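PDB 7LPO: cytoplasmic protein, which probably hydrolyses steryl beta-glucosides, releasing glucose from the sterol, as a glycoside hydrolase of family 5. Local coordinates for residues Y515-G523 / C565-Y573; F682-Y691 / T707-Y716. One frame throughout, in Å; residues are numbered along the deposited sequence.

In the fold
Contact 1 joins two neighbouring strands of the catalytic (beta/alpha)8 barrel, whereas contact 2 packs together the two sheets of the C-terminal beta-sandwich. Their centres lie about 19 Å apart and their nearest atoms about 5 Å, without touching. A chain of strands links them: 567-570 of contact 1 pairs with strand 35-43, which pairs in turn with 669-673, the antiparallel neighbour of 707-710 in contact 2. The centre of contact 1 is about 9 Å from the centre of the chain, and the contact reaches the pocket, where Glu521 binds a Tris molecule probably taken from the crystallisation liquor. Contact 2, its centre about 27 Å from that of the chain, packs the outlying domain's interior.

Contact 1. Residues Y515-G523 / C565-Y573; sequences YPTLVGEIG and CLNYAIWNY
Val519 and Tyr568 sit abreast on the parallel strands 518-522 and 567-570, the seventh and eighth of the (beta/alpha)8 barrel characteristic of glycoside hydrolase family 5. Val519 N-H donates to Asn567 O (2.8 Å), and Val519 O accepts from Ala569 N (2.9 Å), the usual parallel pattern. The chain then turns a corner at Gly520; beyond it Trp571 N still donates to Ile522 O (2.7 Å), though the bond from Ile522 N to Ala569 O is weak.

On one face of the sheet Leu518 meets Asn567 at about a right angle, its CG 3.6 Å from Asn567 CB. The Asn567 amide reaches both neighbours: ND2 donates to Thr517 O (3.0 Å) just before strand 518-522, standing 39° out of that carbonyl's plane, while OD1 accepts from Leu38 N of strand 35-43, so both ends fix its rotation. Just before its strand, Leu566 reaches over to the 515-523 segment with both methyls, CD2 against Thr517 CB and CD1 against Val519 CG2 (3.9 Å); Leu501 of helix 490-512 covers this patch. On the other face, shared with Val519, Tyr568 CG stands between its backbone N and carbonyl carbon (chi1 58°), which carries the ring away from Val519 toward Met557 of helix 547-559.

At the pocket end, Glu521 and Trp571 run side by side in the same direction, carboxylate and indole planes only 25° apart, with Glu521 CD 3.7 Å from Trp571 CE3. Arg100 forms a salt bridge with OE2, while OE1 bonds to the Tyr454 hydroxyl and the Tris nitrogen. Glu521 occupies the strand-seven position where family 5 enzymes carry their nucleophile, consistent with that role. A cis peptide follows Trp571, and Glu521 OE1 lies 3.7 Å above the indole plane, offset toward the rim.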
loop_
_atom_site.group_PDB
_atom_site.type_symbol
_atom_site.label_atom_id
_atom_site.label_comp_id
_atom_site.label_asym_id
_atom_site.label_seq_id
_atom_site.Cartn_x
_atom_site.Cartn_y
_atom_site.Cartn_z
ATOM N N TYR A 515 -8.785 -17.945 6.040
ATOM C CA TYR A 515 -8.964 -16.534 6.327
ATOM C C TYR A 515 -9.244 -15.810 5.026
ATOM O O TYR A 515 -8.904 -16.302 3.945
ATOM C CB TYR A 515 -7.712 -15.938 6.980
ATOM C CG TYR A 515 -7.499 -16.351 8.407
ATOM C CD1 TYR A 515 -8.326 -15.873 9.414
ATOM C CD2 TYR A 515 -6.459 -17.203 8.757
ATOM C CE1 TYR A 515 -8.128 -16.232 10.729
ATOM C CE2 TYR A 515 -6.258 -17.580 10.074
ATOM C CZ TYR A 515 -7.098 -17.085 11.052
ATOM O OH TYR A 515 -6.910 -17.440 12.361
ATOM N N PRO A 516 -9.841 -14.628 5.093
ATOM C CA PRO A 516 -10.047 -13.842 3.872
ATOM C C PRO A 516 -8.737 -13.277 3.347
ATOM O O PRO A 516 -7.718 -13.236 4.037
ATOM C CB PRO A 516 -10.996 -12.721 4.309
ATOM C CG PRO A 516 -11.511 -13.135 5.675
ATOM C CD PRO A 516 -10.436 -13.996 6.277
ATOM N N THR A 517 -8.782 -12.848 2.090
ATOM C CA THR A 517 -7.700 -12.111 1.458
ATOM C C THR A 517 -8.238 -10.772 0.967
ATOM O O THR A 517 -9.342 -10.704 0.413
ATOM C CB THR A 517 -7.096 -12.878 0.282
ATOM O OG1 THR A 517 -6.672 -14.178 0.709
ATOM C CG2 THR A 517 -5.905 -12.106 -0.288
ATOM N N LEU A 518 -7.459 -9.710 1.164
ATOM C CA LEU A 518 -7.828 -8.385 0.687
ATOM C C LEU A 518 -6.597 -7.764 0.058
ATOM O O LEU A 518 -5.540 -7.715 0.689
ATOM C CB LEU A 518 -8.363 -7.528 1.829
ATOM C CG LEU A 518 -8.890 -6.125 1.535
ATOM C CD1 LEU A 518 -9.784 -5.644 2.675
ATOM C CD2 LEU A 518 -7.746 -5.166 1.343
ATOM N N VAL A 519 -6.722 -7.312 -1.187
ATOM C CA VAL A 519 -5.586 -6.714 -1.883
ATOM C C VAL A 519 -5.500 -5.267 -1.411
ATOM O O VAL A 519 -6.231 -4.396 -1.890
ATOM C CB VAL A 519 -5.715 -6.813 -3.403
ATOM C CG1 VAL A 519 -4.510 -6.172 -4.059
ATOM C CG2 VAL A 519 -5.858 -8.275 -3.838
ATOM N N GLY A 520 -4.604 -5.008 -0.457
ATOM C CA GLY A 520 -4.592 -3.717 0.213
ATOM C C GLY A 520 -4.208 -2.554 -0.673
ATOM O O GLY A 520 -4.557 -1.411 -0.363
ATOM N N GLU A 521 -3.458 -2.809 -1.734
ATOM C CA GLU A 521 -3.152 -1.797 -2.732
ATOM C C GLU A 521 -3.159 -2.428 -4.114
ATOM O O GLU A 521 -2.590 -3.506 -4.316
ATOM C CB GLU A 521 -1.782 -1.150 -2.509
ATOM C CG GLU A 521 -1.614 -0.387 -1.226
ATOM C CD GLU A 521 -0.287 0.377 -1.185
ATOM O OE1 GLU A 521 0.338 0.561 -2.260
ATOM O OE2 GLU A 521 0.132 0.772 -0.074
ATOM N N ILE A 522 -3.777 -1.734 -5.066
ATOM C CA ILE A 522 -3.739 -2.109 -6.476
ATOM C C ILE A 522 -4.140 -0.875 -7.267
ATOM O O ILE A 522 -4.993 -0.099 -6.824
ATOM C CB ILE A 522 -4.656 -3.322 -6.770
ATOM C CG1 ILE A 522 -4.624 -3.686 -8.260
ATOM C CG2 ILE A 522 -6.087 -3.059 -6.336
ATOM C CD1 ILE A 522 -5.141 -5.075 -8.553
ATOM N N GLY A 523 -3.485 -0.661 -8.407
ATOM C CA GLY A 523 -3.774 0.529 -9.197
ATOM C C GLY A 523 -2.881 0.644 -10.412
ATOM O O GLY A 523 -2.034 -0.213 -10.673
ATOM N N CYS A 565 -12.722 -13.272 -6.870
ATOM C CA CYS A 565 -13.769 -12.592 -6.099
ATOM C C CYS A 565 -13.197 -11.907 -4.855
ATOM O O CYS A 565 -13.669 -12.093 -3.731
ATOM C CB CYS A 565 -14.882 -13.577 -5.722
ATOM S SG CYS A 565 -15.833 -14.224 -7.135
ATOM N N LEU A 566 -12.195 -11.063 -5.074
ATOM C CA LEU A 566 -11.374 -10.554 -3.989
ATOM C C LEU A 566 -11.893 -9.241 -3.408
ATOM O O LEU A 566 -12.579 -8.455 -4.070
ATOM C CB LEU A 566 -9.937 -10.340 -4.473
ATOM C CG LEU A 566 -9.010 -11.553 -4.494
ATOM C CD1 LEU A 566 -7.792 -11.254 -5.364
ATOM C CD2 LEU A 566 -8.589 -11.926 -3.083
ATOM N N ASN A 567 -11.559 -9.031 -2.139
ATOM C CA ASN A 567 -11.631 -7.722 -1.519
ATOM C C ASN A 567 -10.414 -6.902 -1.945
ATOM O O ASN A 567 -9.331 -7.447 -2.196
ATOM C CB ASN A 567 -11.667 -7.858 0.005
ATOM C CG ASN A 567 -12.705 -8.858 0.484
ATOM O OD1 ASN A 567 -13.912 -8.625 0.392
ATOM N ND2 ASN A 567 -12.237 -9.980 1.003
ATOM N N TYR A 568 -10.587 -5.584 -2.038
ATOM C CA TYR A 568 -9.412 -4.790 -2.372
ATOM C C TYR A 568 -9.624 -3.310 -2.103
ATOM O O TYR A 568 -10.749 -2.832 -1.956
ATOM C CB TYR A 568 -9.000 -4.987 -3.836
ATOM C CG TYR A 568 -10.063 -4.651 -4.869
ATOM C CD1 TYR A 568 -10.337 -3.335 -5.214
ATOM C CD2 TYR A 568 -10.778 -5.647 -5.506
ATOM C CE1 TYR A 568 -11.291 -3.024 -6.159
ATOM C CE2 TYR A 568 -11.734 -5.341 -6.471
ATOM C CZ TYR A 568 -11.984 -4.032 -6.784
ATOM O OH TYR A 568 -12.933 -3.728 -7.729
ATOM N N ALA A 569 -8.496 -2.603 -2.028
ATOM C CA ALA A 569 -8.444 -1.156 -1.865
ATOM C C ALA A 569 -7.565 -0.611 -2.982
ATOM O O ALA A 569 -6.362 -0.895 -3.029
ATOM C CB ALA A 569 -7.894 -0.763 -0.490
ATOM N N ILE A 570 -8.177 0.155 -3.882
ATOM C CA ILE A 570 -7.447 0.775 -4.975
ATOM C C ILE A 570 -6.521 1.866 -4.446
ATOM O O ILE A 570 -6.909 2.690 -3.608
ATOM C CB ILE A 570 -8.438 1.358 -5.998
ATOM C CG1 ILE A 570 -9.345 0.259 -6.563
ATOM C CG2 ILE A 570 -7.675 2.084 -7.084
ATOM C CD1 ILE A 570 -10.498 0.800 -7.409
ATOM N N TRP A 571 -5.287 1.882 -4.944
ATOM C CA TRP A 571 -4.364 2.995 -4.734
ATOM C C TRP A 571 -4.457 3.923 -5.946
ATOM O O TRP A 571 -4.113 3.508 -7.057
ATOM C CB TRP A 571 -2.918 2.508 -4.552
ATOM C CG TRP A 571 -2.013 3.642 -4.157
ATOM C CD1 TRP A 571 -1.373 4.513 -4.990
ATOM C CD2 TRP A 571 -1.696 4.058 -2.821
ATOM N NE1 TRP A 571 -0.686 5.454 -4.255
ATOM C CE2 TRP A 571 -0.866 5.198 -2.922
ATOM C CE3 TRP A 571 -2.034 3.580 -1.554
ATOM C CZ2 TRP A 571 -0.360 5.855 -1.801
ATOM C CZ3 TRP A 571 -1.538 4.233 -0.441
ATOM C CH2 TRP A 571 -0.710 5.360 -0.571
ATOM N N ASN A 572 -4.919 5.166 -5.755
ATOM C CA ASN A 572 -5.489 5.702 -4.523
ATOM C C ASN A 572 -6.457 6.842 -4.919
ATOM O O ASN A 572 -6.743 7.050 -6.101
ATOM C CB ASN A 572 -4.411 6.210 -3.571
ATOM C CG ASN A 572 -3.536 7.281 -4.184
ATOM O OD1 ASN A 572 -3.393 7.394 -5.412
ATOM N ND2 ASN A 572 -2.930 8.068 -3.324
ATOM N N TYR A 573 -6.956 7.572 -3.928
ATOM C CA TYR A 573 -7.832 8.724 -4.121
ATOM C C TYR A 573 -7.155 9.931 -3.483
ATOM O O TYR A 573 -6.920 9.944 -2.271
ATOM C CB TYR A 573 -9.203 8.457 -3.498
ATOM C CG TYR A 573 -10.261 9.484 -3.801
ATOM C CD1 TYR A 573 -11.052 9.384 -4.942
ATOM C CD2 TYR A 573 -10.487 10.550 -2.929
ATOM C CE1 TYR A 573 -12.034 10.331 -5.214
ATOM C CE2 TYR A 573 -11.463 11.489 -3.182
ATOM C CZ TYR A 573 -12.242 11.377 -4.326
ATOM O OH TYR A 573 -13.212 12.330 -4.580
#

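Contact 2. Residues F682-Y691 / T707-Y716; sequences FDITSTKFKY and TEIYLPFVHY
In the beta-sandwich of the family 5 C-terminal domain, Phe689 and Tyr691 of one sheet pack against Ile709 of the other. Strands 689-691 and 707-710 lie 10.9 Å apart between axes, and Ile709 extends two branches into the space between the sheets: CD1 meets Tyr691 CD2 at 3.9 Å, while CG2 approaches Phe689 CE2. Ile766 of strand 761-770 packs beside them.

Beyond the strands, the hairpin loop joining 676-682 to 689-696 is held by the short helix 713-716. Phe682 points its edge into the face of His715, planes at 76°, with CZ above the centre of the imidazole and 3.5 Å from His715 CE1. Val714 CG1 lies on the opposite imidazole face. A water in the plane of that ring links His715 ND1 to Ile684 O. Tyr716 slides past Thr687 in the opposite direction, bringing its ring edge to the backbone of the loop; Phe682 CE1 (3.4 Å) and Phe689 CB (3.3 Å) crowd around Tyr716 OH. That hydroxyl donates a short bond to Thr687 O (2.6 Å), with a C=O...O angle of 155° and a tilt of 20° from the carbonyl plane.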
loop_
_atom_site.group_PDB
_atom_site.type_symbol
_atom_site.label_atom_id
_atom_site.label_comp_id
_atom_site.label_asym_id
_atom_site.label_seq_id
_atom_site.Cartn_x
_atom_site.Cartn_y
_atom_site.Cartn_z
ATOM N N PHE A 682 -17.343 -9.167 -15.727
ATOM C CA PHE A 682 -17.910 -7.893 -16.136
ATOM C C PHE A 682 -17.194 -7.434 -17.391
ATOM O O PHE A 682 -15.960 -7.453 -17.444
ATOM C CB PHE A 682 -17.772 -6.842 -15.034
ATOM C CG PHE A 682 -18.185 -5.462 -15.462
ATOM C CD1 PHE A 682 -19.501 -5.188 -15.781
ATOM C CD2 PHE A 682 -17.256 -4.444 -15.545
ATOM C CE1 PHE A 682 -19.890 -3.924 -16.164
ATOM C CE2 PHE A 682 -17.635 -3.175 -15.931
ATOM C CZ PHE A 682 -18.953 -2.913 -16.243
ATOM N N ASP A 683 -17.969 -7.012 -18.384
ATOM C CA ASP A 683 -17.455 -6.531 -19.657
ATOM C C ASP A 683 -17.935 -5.100 -19.869
ATOM O O ASP A 683 -19.141 -4.850 -19.965
ATOM C CB ASP A 683 -17.910 -7.443 -20.792
ATOM C CG ASP A 683 -17.413 -6.987 -22.139
ATOM O OD1 ASP A 683 -16.176 -6.957 -22.339
ATOM O OD2 ASP A 683 -18.261 -6.664 -22.995
ATOM N N ILE A 684 -16.989 -4.167 -19.964
ATOM C CA ILE A 684 -17.351 -2.756 -20.089
ATOM C C ILE A 684 -18.132 -2.507 -21.375
ATOM O O ILE A 684 -19.149 -1.807 -21.376
ATOM C CB ILE A 684 -16.096 -1.868 -20.034
ATOM C CG1 ILE A 684 -15.517 -1.825 -18.623
ATOM C CG2 ILE A 684 -16.447 -0.459 -20.513
ATOM C CD1 ILE A 684 -14.124 -1.166 -18.559
ATOM N N THR A 685 -17.658 -3.056 -22.495
ATOM C CA THR A 685 -18.224 -2.693 -23.792
ATOM C C THR A 685 -19.690 -3.108 -23.899
ATOM O O THR A 685 -20.541 -2.324 -24.333
ATOM C CB THR A 685 -17.396 -3.324 -24.911
ATOM O OG1 THR A 685 -16.020 -2.967 -24.743
ATOM C CG2 THR A 685 -17.872 -2.847 -26.280
ATOM N N SER A 686 -20.010 -4.338 -23.510
ATOM C CA SER A 686 -21.391 -4.805 -23.578
ATOM C C SER A 686 -22.210 -4.451 -22.343
ATOM O O SER A 686 -23.446 -4.465 -22.411
ATOM C CB SER A 686 -21.425 -6.323 -23.766
ATOM O OG SER A 686 -20.921 -6.985 -22.611
ATOM N N THR A 687 -21.552 -4.127 -21.230
ATOM C CA THR A 687 -22.137 -3.930 -19.907
ATOM C C THR A 687 -22.557 -5.244 -19.270
ATOM O O THR A 687 -23.078 -5.232 -18.150
ATOM C CB THR A 687 -23.352 -2.986 -19.902
ATOM O OG1 THR A 687 -24.514 -3.674 -20.385
ATOM C CG2 THR A 687 -23.084 -1.763 -20.766
ATOM N N LYS A 688 -22.305 -6.378 -19.919
ATOM C CA LYS A 688 -22.767 -7.660 -19.409
ATOM C C LYS A 688 -22.064 -8.014 -18.109
ATOM O O LYS A 688 -20.835 -7.937 -18.009
ATOM C CB LYS A 688 -22.535 -8.749 -20.451
ATOM C CG LYS A 688 -23.533 -8.669 -21.606
ATOM C CD LYS A 688 -23.109 -9.526 -22.777
ATOM C CE LYS A 688 -24.320 -10.013 -23.555
ATOM N NZ LYS A 688 -23.905 -10.923 -24.674
ATOM N N PHE A 689 -22.861 -8.405 -17.119
ATOM C CA PHE A 689 -22.399 -8.781 -15.794
ATOM C C PHE A 689 -22.979 -10.147 -15.478
ATOM O O PHE A 689 -24.174 -10.371 -15.679
ATOM C CB PHE A 689 -22.851 -7.757 -14.758
ATOM C CG PHE A 689 -22.594 -8.158 -13.341
ATOM C CD1 PHE A 689 -21.305 -8.240 -12.849
ATOM C CD2 PHE A 689 -23.642 -8.402 -12.485
ATOM C CE1 PHE A 689 -21.075 -8.574 -11.539
ATOM C CE2 PHE A 689 -23.411 -8.744 -11.171
ATOM C CZ PHE A 689 -22.129 -8.827 -10.701
ATOM N N LYS A 690 -22.138 -11.052 -14.988
ATOM C CA LYS A 690 -22.574 -12.391 -14.621
ATOM C C LYS A 690 -21.948 -12.767 -13.287
ATOM O O LYS A 690 -20.726 -12.700 -13.125
ATOM C CB LYS A 690 -22.190 -13.412 -15.697
ATOM C CG LYS A 690 -22.526 -14.848 -15.319
ATOM C CD LYS A 690 -22.592 -15.738 -16.544
ATOM C CE LYS A 690 -23.172 -17.109 -16.195
ATOM N NZ LYS A 690 -22.391 -18.230 -16.803
ATOM N N TYR A 691 -22.791 -13.153 -12.335
ATOM C CA TYR A 691 -22.364 -13.529 -10.995
ATOM C C TYR A 691 -22.880 -14.929 -10.697
ATOM O O TYR A 691 -24.087 -15.182 -10.794
ATOM C CB TYR A 691 -22.889 -12.528 -9.972
ATOM C CG TYR A 691 -22.520 -12.848 -8.550
ATOM C CD1 TYR A 691 -21.263 -13.352 -8.229
ATOM C CD2 TYR A 691 -23.422 -12.646 -7.522
ATOM C CE1 TYR A 691 -20.925 -13.644 -6.935
ATOM C CE2 TYR A 691 -23.082 -12.924 -6.214
ATOM C CZ TYR A 691 -21.837 -13.419 -5.928
ATOM O OH TYR A 691 -21.503 -13.686 -4.623
ATOM N N THR A 707 -29.149 -11.639 -0.992
ATOM C CA THR A 707 -27.964 -11.155 -1.675
ATOM C C THR A 707 -28.190 -9.738 -2.188
ATOM O O THR A 707 -29.256 -9.417 -2.724
ATOM C CB THR A 707 -27.619 -12.097 -2.826
ATOM O OG1 THR A 707 -27.329 -13.397 -2.294
ATOM C CG2 THR A 707 -26.436 -11.593 -3.621
ATOM N N GLU A 708 -27.179 -8.889 -2.001
ATOM C CA GLU A 708 -27.206 -7.498 -2.426
ATOM C C GLU A 708 -26.053 -7.257 -3.384
ATOM O O GLU A 708 -24.908 -7.611 -3.088
ATOM C CB GLU A 708 -27.091 -6.528 -1.248
ATOM C CG GLU A 708 -28.228 -6.611 -0.259
ATOM C CD GLU A 708 -28.079 -5.620 0.893
ATOM O OE1 GLU A 708 -28.205 -4.398 0.646
ATOM O OE2 GLU A 708 -27.841 -6.067 2.039
ATOM N N ILE A 709 -26.362 -6.648 -4.519
ATOM C CA ILE A 709 -25.406 -6.384 -5.582
ATOM C C ILE A 709 -25.457 -4.897 -5.897
ATOM O O ILE A 709 -26.541 -4.312 -5.993
ATOM C CB ILE A 709 -25.719 -7.229 -6.840
ATOM C CG1 ILE A 709 -25.292 -8.679 -6.608
ATOM C CG2 ILE A 709 -25.046 -6.635 -8.054
ATOM C CD1 ILE A 709 -26.004 -9.688 -7.516
ATOM N N TYR A 710 -24.287 -4.286 -6.050
ATOM C CA TYR A 710 -24.177 -2.901 -6.488
ATOM C C TYR A 710 -24.186 -2.850 -8.012
ATOM O O TYR A 710 -23.392 -3.536 -8.662
ATOM C CB TYR A 710 -22.892 -2.272 -5.941
ATOM C CG TYR A 710 -22.525 -0.937 -6.554
ATOM C CD1 TYR A 710 -23.212 0.220 -6.214
ATOM C CD2 TYR A 710 -21.474 -0.832 -7.452
ATOM C CE1 TYR A 710 -22.870 1.444 -6.771
ATOM C CE2 TYR A 710 -21.135 0.370 -8.015
ATOM C CZ TYR A 710 -21.829 1.513 -7.671
ATOM O OH TYR A 710 -21.478 2.723 -8.216
ATOM N N LEU A 711 -25.078 -2.041 -8.576
ATOM C CA LEU A 711 -25.123 -1.831 -10.025
ATOM C C LEU A 711 -24.898 -0.357 -10.337
ATOM O O LEU A 711 -25.792 0.473 -10.084
ATOM C CB LEU A 711 -26.456 -2.300 -10.600
ATOM C CG LEU A 711 -26.791 -3.785 -10.449
ATOM C CD1 LEU A 711 -28.224 -4.017 -10.910
ATOM C CD2 LEU A 711 -25.837 -4.667 -11.219
ATOM N N PRO A 712 -23.749 0.023 -10.891
ATOM C CA PRO A 712 -23.423 1.454 -10.994
ATOM C C PRO A 712 -24.206 2.167 -12.092
ATOM O O PRO A 712 -24.316 1.684 -13.223
ATOM C CB PRO A 712 -21.916 1.460 -11.285
ATOM C CG PRO A 712 -21.657 0.135 -11.956
ATOM C CD PRO A 712 -22.657 -0.845 -11.365
ATOM N N PHE A 713 -24.731 3.345 -11.743
ATOM C CA PHE A 713 -25.257 4.264 -12.744
ATOM C C PHE A 713 -24.252 4.506 -13.858
ATOM O O PHE A 713 -24.636 4.750 -15.006
ATOM C CB PHE A 713 -25.604 5.619 -12.107
ATOM C CG PHE A 713 -26.798 5.597 -11.204
ATOM C CD1 PHE A 713 -27.908 4.828 -11.502
ATOM C CD2 PHE A 713 -26.814 6.370 -10.061
ATOM C CE1 PHE A 713 -29.011 4.824 -10.670
ATOM C CE2 PHE A 713 -27.901 6.370 -9.223
ATOM C CZ PHE A 713 -29.007 5.593 -9.528
ATOM N N VAL A 714 -22.961 4.492 -13.520
ATOM C CA VAL A 714 -21.900 4.731 -14.496
ATOM C C VAL A 714 -22.058 3.832 -15.715
ATOM O O VAL A 714 -21.763 4.242 -16.844
ATOM C CB VAL A 714 -20.525 4.534 -13.825
ATOM C CG1 VAL A 714 -19.475 4.207 -14.846
ATOM C CG2 VAL A 714 -20.147 5.753 -13.025
ATOM N N HIS A 715 -22.506 2.589 -15.510
ATOM C CA HIS A 715 -22.663 1.638 -16.600
ATOM C C HIS A 715 -24.108 1.341 -16.971
ATOM O O HIS A 715 -24.360 0.909 -18.103
ATOM C CB HIS A 715 -22.001 0.295 -16.248
ATOM C CG HIS A 715 -20.513 0.363 -16.155
ATOM N ND1 HIS A 715 -19.703 0.415 -17.269
ATOM C CD2 HIS A 715 -19.689 0.411 -15.084
ATOM C CE1 HIS A 715 -18.440 0.480 -16.887
ATOM N NE2 HIS A 715 -18.405 0.482 -15.566
ATOM N N TYR A 716 -25.051 1.519 -16.052
ATOM C CA TYR A 716 -26.390 0.972 -16.207
ATOM C C TYR A 716 -27.493 2.023 -16.128
ATOM O O TYR A 716 -28.674 1.669 -16.201
ATOM C CB TYR A 716 -26.624 -0.112 -15.147
ATOM C CG TYR A 716 -25.708 -1.319 -15.281
ATOM C CD1 TYR A 716 -25.806 -2.173 -16.371
ATOM C CD2 TYR A 716 -24.752 -1.602 -14.320
ATOM C CE1 TYR A 716 -24.976 -3.274 -16.500
ATOM C CE2 TYR A 716 -23.923 -2.710 -14.434
ATOM C CZ TYR A 716 -24.036 -3.538 -15.529
ATOM O OH TYR A 716 -23.214 -4.633 -15.653
HETATM O O HOH W 1 -20.100 0.463 -20.069
#